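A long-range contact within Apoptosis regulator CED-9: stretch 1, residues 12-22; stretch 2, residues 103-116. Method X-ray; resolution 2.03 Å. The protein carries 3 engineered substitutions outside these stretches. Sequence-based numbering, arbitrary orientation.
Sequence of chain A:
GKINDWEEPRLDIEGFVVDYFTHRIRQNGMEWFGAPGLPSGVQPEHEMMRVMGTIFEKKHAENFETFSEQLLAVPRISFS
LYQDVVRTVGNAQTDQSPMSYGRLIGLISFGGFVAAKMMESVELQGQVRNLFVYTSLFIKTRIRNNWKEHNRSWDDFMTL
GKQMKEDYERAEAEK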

ATOM      1  N   ASP A  12      12.915  -1.826   3.712  1.00 37.48           N
ATOM      2  CA  ASP A  12      12.000  -2.665   4.483  1.00 37.18           C
ATOM      3  C   ASP A  12      10.582  -2.307   4.078  1.00 36.43           C
ATOM      4  O   ASP A  12      10.259  -1.136   3.883  1.00 34.39           O
ATOM      5  N   ILE A  13       9.742  -3.323   3.941  1.00 36.24           N
ATOM      6  CA  ILE A  13       8.364  -3.112   3.553  1.00 36.67           C
ATOM      7  C   ILE A  13       7.646  -2.103   4.453  1.00 35.40           C
ATOM      8  O   ILE A  13       6.861  -1.297   3.966  1.00 35.87           O
ATOM      9  N   GLU A  14       7.922  -2.133   5.753  1.00 34.04           N
ATOM     10  CA  GLU A  14       7.272  -1.201   6.672  1.00 32.35           C
ATOM     11  C   GLU A  14       7.425   0.238   6.231  1.00 31.71           C
ATOM     12  O   GLU A  14       6.500   1.044   6.385  1.00 31.44           O
ATOM     13  N   GLY A  15       8.597   0.560   5.694  1.00 29.05           N
ATOM     14  CA  GLY A  15       8.857   1.914   5.245  1.00 28.68           C
ATOM     15  C   GLY A  15       7.890   2.368   4.171  1.00 29.11           C
ATOM     16  O   GLY A  15       7.434   3.509   4.186  1.00 30.86           O
ATOM     17  N   PHE A  16       7.573   1.481   3.232  1.00 30.02           N
ATOM     18  CA  PHE A  16       6.642   1.834   2.163  1.00 29.33           C
ATOM     19  C   PHE A  16       5.225   1.975   2.709  1.00 28.56           C
ATOM     20  O   PHE A  16       4.505   2.921   2.374  1.00 27.58           O
ATOM     21  N   VAL A  17       4.823   1.028   3.550  1.00 26.35           N
ATOM     22  CA  VAL A  17       3.479   1.049   4.113  1.00 24.36           C
ATOM     23  C   VAL A  17       3.259   2.303   4.954  1.00 23.89           C
ATOM     24  O   VAL A  17       2.252   2.987   4.796  1.00 24.46           O
ATOM     25  N   VAL A  18       4.200   2.608   5.841  1.00 23.23           N
ATOM     26  CA  VAL A  18       4.094   3.792   6.682  1.00 23.88           C
ATOM     27  C   VAL A  18       4.079   5.075   5.867  1.00 24.62           C
ATOM     28  O   VAL A  18       3.231   5.941   6.076  1.00 24.14           O
ATOM     29  N   ASP A  19       5.028   5.202   4.944  1.00 25.51           N
ATOM     30  CA  ASP A  19       5.101   6.402   4.128  1.00 24.28           C
ATOM     31  C   ASP A  19       3.875   6.579   3.261  1.00 23.37           C
ATOM     32  O   ASP A  19       3.433   7.705   3.032  1.00 24.19           O
ATOM     33  N   TYR A  20       3.326   5.479   2.760  1.00 22.53           N
ATOM     34  CA  TYR A  20       2.156   5.600   1.907  1.00 22.93           C
ATOM     35  C   TYR A  20       0.912   5.922   2.738  1.00 22.36           C
ATOM     36  O   TYR A  20       0.104   6.773   2.355  1.00 23.45           O
ATOM     37  N   PHE A  21       0.761   5.245   3.873  1.00 21.82           N
ATOM     38  CA  PHE A  21      -0.377   5.490   4.753  1.00 23.48           C
ATOM     39  C   PHE A  21      -0.367   6.967   5.150  1.00 23.85           C
ATOM     40  O   PHE A  21      -1.368   7.664   5.018  1.00 24.37           O
ATOM     41  N   THR A  22       0.778   7.442   5.622  1.00 23.93           N
ATOM     42  CA  THR A  22       0.916   8.836   6.029  1.00 24.62           C
ATOM     43  C   THR A  22       0.511   9.801   4.905  1.00 24.63           C
ATOM     44  O   THR A  22      -0.232  10.757   5.127  1.00 24.07           O
ATOM     45  N   ARG A 103      -0.034  -6.485  -7.611  1.00 44.88           N
ATOM     46  CA  ARG A 103      -0.658  -6.866  -6.354  1.00 44.41           C
ATOM     47  C   ARG A 103      -0.008  -6.065  -5.225  1.00 43.74           C
ATOM     48  O   ARG A 103      -0.676  -5.657  -4.271  1.00 42.73           O
ATOM     49  N   LEU A 104       1.296  -5.838  -5.348  1.00 41.56           N
ATOM     50  CA  LEU A 104       2.046  -5.087  -4.351  1.00 39.92           C
ATOM     51  C   LEU A 104       1.469  -3.685  -4.203  1.00 40.76           C
ATOM     52  O   LEU A 104       1.070  -3.268  -3.116  1.00 40.27           O
ATOM     53  N   ILE A 105       1.431  -2.970  -5.321  1.00 40.28           N
ATOM     54  CA  ILE A 105       0.915  -1.612  -5.391  1.00 37.99           C
ATOM     55  C   ILE A 105      -0.537  -1.544  -4.935  1.00 36.37           C
ATOM     56  O   ILE A 105      -0.930  -0.628  -4.218  1.00 37.92           O
ATOM     57  N   GLY A 106      -1.329  -2.520  -5.362  1.00 35.28           N
ATOM     58  CA  GLY A 106      -2.733  -2.550  -5.000  1.00 33.36           C
ATOM     59  C   GLY A 106      -2.947  -2.732  -3.516  1.00 32.37           C
ATOM     60  O   GLY A 106      -3.829  -2.103  -2.932  1.00 31.86           O
ATOM     61  N   LEU A 107      -2.143  -3.594  -2.897  1.00 31.20           N
ATOM     62  CA  LEU A 107      -2.263  -3.841  -1.459  1.00 28.58           C
ATOM     63  C   LEU A 107      -1.932  -2.595  -0.636  1.00 28.00           C
ATOM     64  O   LEU A 107      -2.641  -2.267   0.320  1.00 25.35           O
ATOM     65  N   ILE A 108      -0.852  -1.909  -1.005  1.00 26.04           N
ATOM     66  CA  ILE A 108      -0.450  -0.699  -0.297  1.00 27.50           C
ATOM     67  C   ILE A 108      -1.471   0.407  -0.571  1.00 25.60           C
ATOM     68  O   ILE A 108      -1.910   1.101   0.347  1.00 23.69           O
ATOM     69  N   SER A 109      -1.856   0.548  -1.838  1.00 23.19           N
ATOM     70  CA  SER A 109      -2.827   1.554  -2.239  1.00 22.96           C
ATOM     71  C   SER A 109      -4.136   1.363  -1.471  1.00 22.02           C
ATOM     72  O   SER A 109      -4.699   2.319  -0.928  1.00 21.16           O
ATOM     73  N   PHE A 110      -4.614   0.125  -1.429  1.00 21.95           N
ATOM     74  CA  PHE A 110      -5.855  -0.191  -0.733  1.00 22.65           C
ATOM     75  C   PHE A 110      -5.722   0.083   0.762  1.00 22.53           C
ATOM     76  O   PHE A 110      -6.642   0.601   1.384  1.00 24.65           O
ATOM     77  N   GLY A 111      -4.575  -0.284   1.328  1.00 23.93           N
ATOM     78  CA  GLY A 111      -4.335  -0.066   2.745  1.00 22.41           C
ATOM     79  C   GLY A 111      -4.399   1.415   3.052  1.00 21.00           C
ATOM     80  O   GLY A 111      -5.070   1.831   3.994  1.00 19.25           O
ATOM     81  N   GLY A 112      -3.706   2.214   2.246  1.00 19.07           N
ATOM     82  CA  GLY A 112      -3.720   3.650   2.458  1.00 19.05           C
ATOM     83  C   GLY A 112      -5.129   4.200   2.328  1.00 19.09           C
ATOM     84  O   GLY A 112      -5.543   5.060   3.093  1.00 20.48           O
ATOM     85  N   PHE A 113      -5.857   3.692   1.342  1.00 20.77           N
ATOM     86  CA  PHE A 113      -7.229   4.101   1.069  1.00 23.13           C
ATOM     87  C   PHE A 113      -8.142   3.860   2.274  1.00 22.10           C
ATOM     88  O   PHE A 113      -8.887   4.745   2.690  1.00 22.78           O
ATOM     89  N   VAL A 114      -8.086   2.649   2.819  1.00 21.26           N
ATOM     90  CA  VAL A 114      -8.908   2.289   3.972  1.00 21.80           C
ATOM     91  C   VAL A 114      -8.489   3.064   5.225  1.00 20.25           C
ATOM     92  O   VAL A 114      -9.329   3.516   5.994  1.00 23.00           O
ATOM     93  N   ALA A 115      -7.186   3.200   5.434  1.00 19.03           N
ATOM     94  CA  ALA A 115      -6.680   3.938   6.585  1.00 18.94           C
ATOM     95  C   ALA A 115      -7.289   5.338   6.581  1.00 19.27           C
ATOM     96  O   ALA A 115      -7.757   5.821   7.608  1.00 21.52           O
ATOM     97  N   ALA A 116      -7.293   5.985   5.418  1.00 19.18           N
ATOM     98  CA  ALA A 116      -7.858   7.329   5.309  1.00 21.10           C
ATOM     99  C   ALA A 116      -9.348   7.362   5.667  1.00 21.90           C
ATOM    100  O   ALA A 116      -9.851   8.383   6.127  1.00 24.03           O
TER

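Where does the contact begin along the second helix? Arg103 lies out of reach of the other stretch, and Leu104 makes the opening touch. The CA-to-CB bond of Leu104 points sideways, but with chi1 t and chi2 p the end of the side chain comes nearer, placing CD1 4.4 Å from CD1 of Ile13. Ile13 behaves in the same way, sideways at its root and nearer at its tip, with chi1 at -110°, between the usual wells. The two helices run at 42° to each other, their axes approaching to 8.6 Å, and Ile105, Gly106 and Leu107 make no contact with the first stretch.

Which residue of the second helix gives up most surface to the first? It is Ile108, with 94 Å² covered. Its rotamer is m at chi1 and t at chi2, and its two branches meet different residues: CD1 lies 4.0 Å from CB of Phe16, while CG2 lies 3.5 Å from CG of Tyr20. Phe16, chi1 m, starts toward the second helix, but its ring leads away, so the touch is made near its root. Tyr20, chi1 t, instead reaches across, and its CD2 comes within 3.3 Å of the carbonyl O of Ile108.

How is the tyrosine hydroxyl satisfied inside this apolar contact? No direct hydrogen bond joins the stretches; a water does the work. Tyr20 OH donates to water 1 at 2.5 Å, and the water donates to the backbone O of Ser109 at 2.6 Å, bridging the helices. The CB of Ser109 points away, yet its backbone is close to the ring, with CA 3.5 Å from CE2 of Tyr20. Its OG is hydrogen-bonded elsewhere in the structure.

Why can two aromatic rings come so close to the second helix? Gly111 and Gly112 leave the backbone bare. A CB on Gly111 would lie 2.9 Å from CE1 of Phe21, and one on Gly112 would lie 2.5 Å from CE2 of Tyr20, both clashes. Phe21, chi1 m, therefore settles as a knob among Ile108, Gly111, Gly112 and Ala115; its CE1 is 3.5 Å from C of Gly111 and 3.5 Å from N of Gly112, and O of Gly111 lies over one face of the ring. The edge of the Tyr20 ring meets CA of Gly112, 3.9 Å from CE2. Beyond Phe113 and Val114, which make no contact, Ala115 points toward the first stretch and completes the pocket, its CB 3.9 Å from CD2 of Phe21.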

ATOM      1  CB  ASP A  12      12.169  -2.446   5.989  1.00 36.38           C
ATOM      2  CG  ASP A  12      13.468  -3.017   6.516  1.00 37.89           C
ATOM      3  OD1 ASP A  12      13.818  -4.153   6.130  1.00 37.96           O
ATOM      4  OD2 ASP A  12      14.136  -2.336   7.322  1.00 41.03           O
ATOM      5  CB  ILE A  13       7.601  -4.466   3.514  1.00 37.73           C
ATOM      6  CG1 ILE A  13       7.294  -4.827   2.059  1.00 38.64           C
ATOM      7  CG2 ILE A  13       6.333  -4.416   4.353  1.00 41.34           C
ATOM      8  CD1 ILE A  13       6.585  -3.741   1.271  1.00 33.63           C
ATOM      9  CB  GLU A  14       7.827  -1.341   8.090  1.00 31.35           C
ATOM     10  CG  GLU A  14       7.397  -2.614   8.780  1.00 32.44           C
ATOM     11  CD  GLU A  14       8.092  -3.838   8.228  1.00 34.99           C
ATOM     12  OE1 GLU A  14       7.610  -4.957   8.496  1.00 33.37           O
ATOM     13  OE2 GLU A  14       9.126  -3.679   7.539  1.00 34.75           O
ATOM     14  CB  PHE A  16       6.637   0.766   1.060  1.00 31.57           C
ATOM     15  CG  PHE A  16       7.916   0.688   0.274  1.00 34.49           C
ATOM     16  CD1 PHE A  16       9.045   0.074   0.812  1.00 35.02           C
ATOM     17  CD2 PHE A  16       7.992   1.227  -1.008  1.00 34.85           C
ATOM     18  CE1 PHE A  16      10.230  -0.001   0.083  1.00 36.81           C
ATOM     19  CE2 PHE A  16       9.171   1.158  -1.746  1.00 36.53           C
ATOM     20  CZ  PHE A  16      10.294   0.542  -1.200  1.00 36.37           C
ATOM     21  CB  VAL A  17       3.212  -0.203   4.964  1.00 22.67           C
ATOM     22  CG1 VAL A  17       1.753  -0.226   5.394  1.00 21.30           C
ATOM     23  CG2 VAL A  17       3.551  -1.459   4.174  1.00 22.76           C
ATOM     24  CB  VAL A  18       5.263   3.898   7.675  1.00 24.40           C
ATOM     25  CG1 VAL A  18       5.236   5.259   8.369  1.00 22.70           C
ATOM     26  CG2 VAL A  18       5.163   2.794   8.696  1.00 25.83           C
ATOM     27  CB  ASP A  19       6.344   6.380   3.238  1.00 28.18           C
ATOM     28  CG  ASP A  19       6.478   7.647   2.413  1.00 31.27           C
ATOM     29  OD1 ASP A  19       5.984   7.677   1.265  1.00 30.19           O
ATOM     30  OD2 ASP A  19       7.056   8.627   2.929  1.00 33.81           O
ATOM     31  CB  TYR A  20       1.919   4.330   1.091  1.00 21.57           C
ATOM     32  CG  TYR A  20       0.835   4.550   0.055  1.00 23.34           C
ATOM     33  CD1 TYR A  20       1.089   5.294  -1.094  1.00 23.69           C
ATOM     34  CD2 TYR A  20      -0.468   4.107   0.277  1.00 23.15           C
ATOM     35  CE1 TYR A  20       0.072   5.603  -1.996  1.00 24.70           C
ATOM     36  CE2 TYR A  20      -1.492   4.409  -0.616  1.00 25.19           C
ATOM     37  CZ  TYR A  20      -1.213   5.164  -1.750  1.00 26.50           C
ATOM     38  OH  TYR A  20      -2.222   5.512  -2.611  1.00 26.08           O
ATOM     39  CB  PHE A  21      -0.279   4.605   6.005  1.00 22.23           C
ATOM     40  CG  PHE A  21      -0.884   3.220   5.841  1.00 21.48           C
ATOM     41  CD1 PHE A  21      -0.724   2.501   4.659  1.00 19.52           C
ATOM     42  CD2 PHE A  21      -1.574   2.617   6.900  1.00 20.63           C
ATOM     43  CE1 PHE A  21      -1.238   1.202   4.530  1.00 17.88           C
ATOM     44  CE2 PHE A  21      -2.088   1.325   6.783  1.00 19.97           C
ATOM     45  CZ  PHE A  21      -1.919   0.615   5.592  1.00 19.71           C
ATOM     46  CB  THR A  22       2.364   9.125   6.442  1.00 25.05           C
ATOM     47  OG1 THR A  22       2.729   8.248   7.513  1.00 26.03           O
ATOM     48  CG2 THR A  22       2.517  10.556   6.892  1.00 22.96           C
ATOM     49  CB  ARG A 103      -0.484  -8.368  -6.095  1.00 45.73           C
ATOM     50  CG  ARG A 103      -1.422  -8.914  -5.021  1.00 47.74           C
ATOM     51  CD  ARG A 103      -1.116 -10.358  -4.651  1.00 49.64           C
ATOM     52  NE  ARG A 103      -2.155 -10.917  -3.785  1.00 53.14           N
ATOM     53  CZ  ARG A 103      -2.076 -12.090  -3.159  1.00 54.30           C
ATOM     54  NH1 ARG A 103      -0.996 -12.851  -3.290  1.00 53.90           N
ATOM     55  NH2 ARG A 103      -3.087 -12.507  -2.405  1.00 54.97           N
ATOM     56  CB  LEU A 104       3.514  -4.999  -4.771  1.00 40.44           C
ATOM     57  CG  LEU A 104       4.442  -4.091  -3.961  1.00 40.16           C
ATOM     58  CD1 LEU A 104       4.515  -4.563  -2.522  1.00 39.72           C
ATOM     59  CD2 LEU A 104       5.821  -4.097  -4.598  1.00 40.55           C
ATOM     60  CB  ILE A 105       1.014  -1.091  -6.843  1.00 37.61           C
ATOM     61  CG1 ILE A 105       2.485  -1.030  -7.261  1.00 37.64           C
ATOM     62  CG2 ILE A 105       0.342   0.268  -6.973  1.00 36.95           C
ATOM     63  CD1 ILE A 105       2.687  -0.714  -8.722  1.00 39.65           C
ATOM     64  CB  LEU A 107      -1.350  -4.998  -1.041  1.00 27.47           C
ATOM     65  CG  LEU A 107      -1.727  -6.375  -1.591  1.00 26.80           C
ATOM     66  CD1 LEU A 107      -0.685  -7.395  -1.176  1.00 26.96           C
ATOM     67  CD2 LEU A 107      -3.093  -6.774  -1.082  1.00 27.69           C
ATOM     68  CB  ILE A 108       0.958  -0.229  -0.739  1.00 28.71           C
ATOM     69  CG1 ILE A 108       2.009  -1.253  -0.303  1.00 30.92           C
ATOM     70  CG2 ILE A 108       1.273   1.124  -0.129  1.00 29.09           C
ATOM     71  CD1 ILE A 108       3.441  -0.851  -0.609  1.00 30.54           C
ATOM     72  CB  SER A 109      -3.106   1.461  -3.745  1.00 22.25           C
ATOM     73  OG  SER A 109      -3.945   2.529  -4.162  1.00 22.47           O
ATOM     74  CB  PHE A 110      -6.226  -1.656  -0.946  1.00 23.49           C
ATOM     75  CG  PHE A 110      -7.489  -2.061  -0.242  1.00 25.27           C
ATOM     76  CD1 PHE A 110      -8.692  -1.431  -0.540  1.00 22.87           C
ATOM     77  CD2 PHE A 110      -7.468  -3.039   0.749  1.00 23.77           C
ATOM     78  CE1 PHE A 110      -9.863  -1.764   0.146  1.00 26.40           C
ATOM     79  CE2 PHE A 110      -8.627  -3.380   1.438  1.00 23.46           C
ATOM     80  CZ  PHE A 110      -9.828  -2.742   1.138  1.00 24.82           C
ATOM     81  CB  PHE A 113      -7.768   3.317  -0.134  1.00 24.27           C
ATOM     82  CG  PHE A 113      -9.207   3.615  -0.461  1.00 27.00           C
ATOM     83  CD1 PHE A 113      -9.557   4.792  -1.111  1.00 28.01           C
ATOM     84  CD2 PHE A 113     -10.213   2.711  -0.123  1.00 27.52           C
ATOM     85  CE1 PHE A 113     -10.891   5.065  -1.423  1.00 29.31           C
ATOM     86  CE2 PHE A 113     -11.543   2.973  -0.430  1.00 29.17           C
ATOM     87  CZ  PHE A 113     -11.883   4.157  -1.083  1.00 29.42           C
ATOM     88  CB  VAL A 114      -8.806   0.783   4.270  1.00 21.73           C
ATOM     89  CG1 VAL A 114      -9.772   0.415   5.385  1.00 25.00           C
ATOM     90  CG2 VAL A 114      -9.120  -0.009   3.014  1.00 25.87           C
ATOM     91  CB  ALA A 115      -5.165   4.026   6.523  1.00 15.33           C
ATOM     92  CB  ALA A 116      -7.644   7.872   3.908  1.00 21.98           C
TER
HETATM   93  O   HOH W   1      -4.525   4.745  -1.920  1.00 19.37           O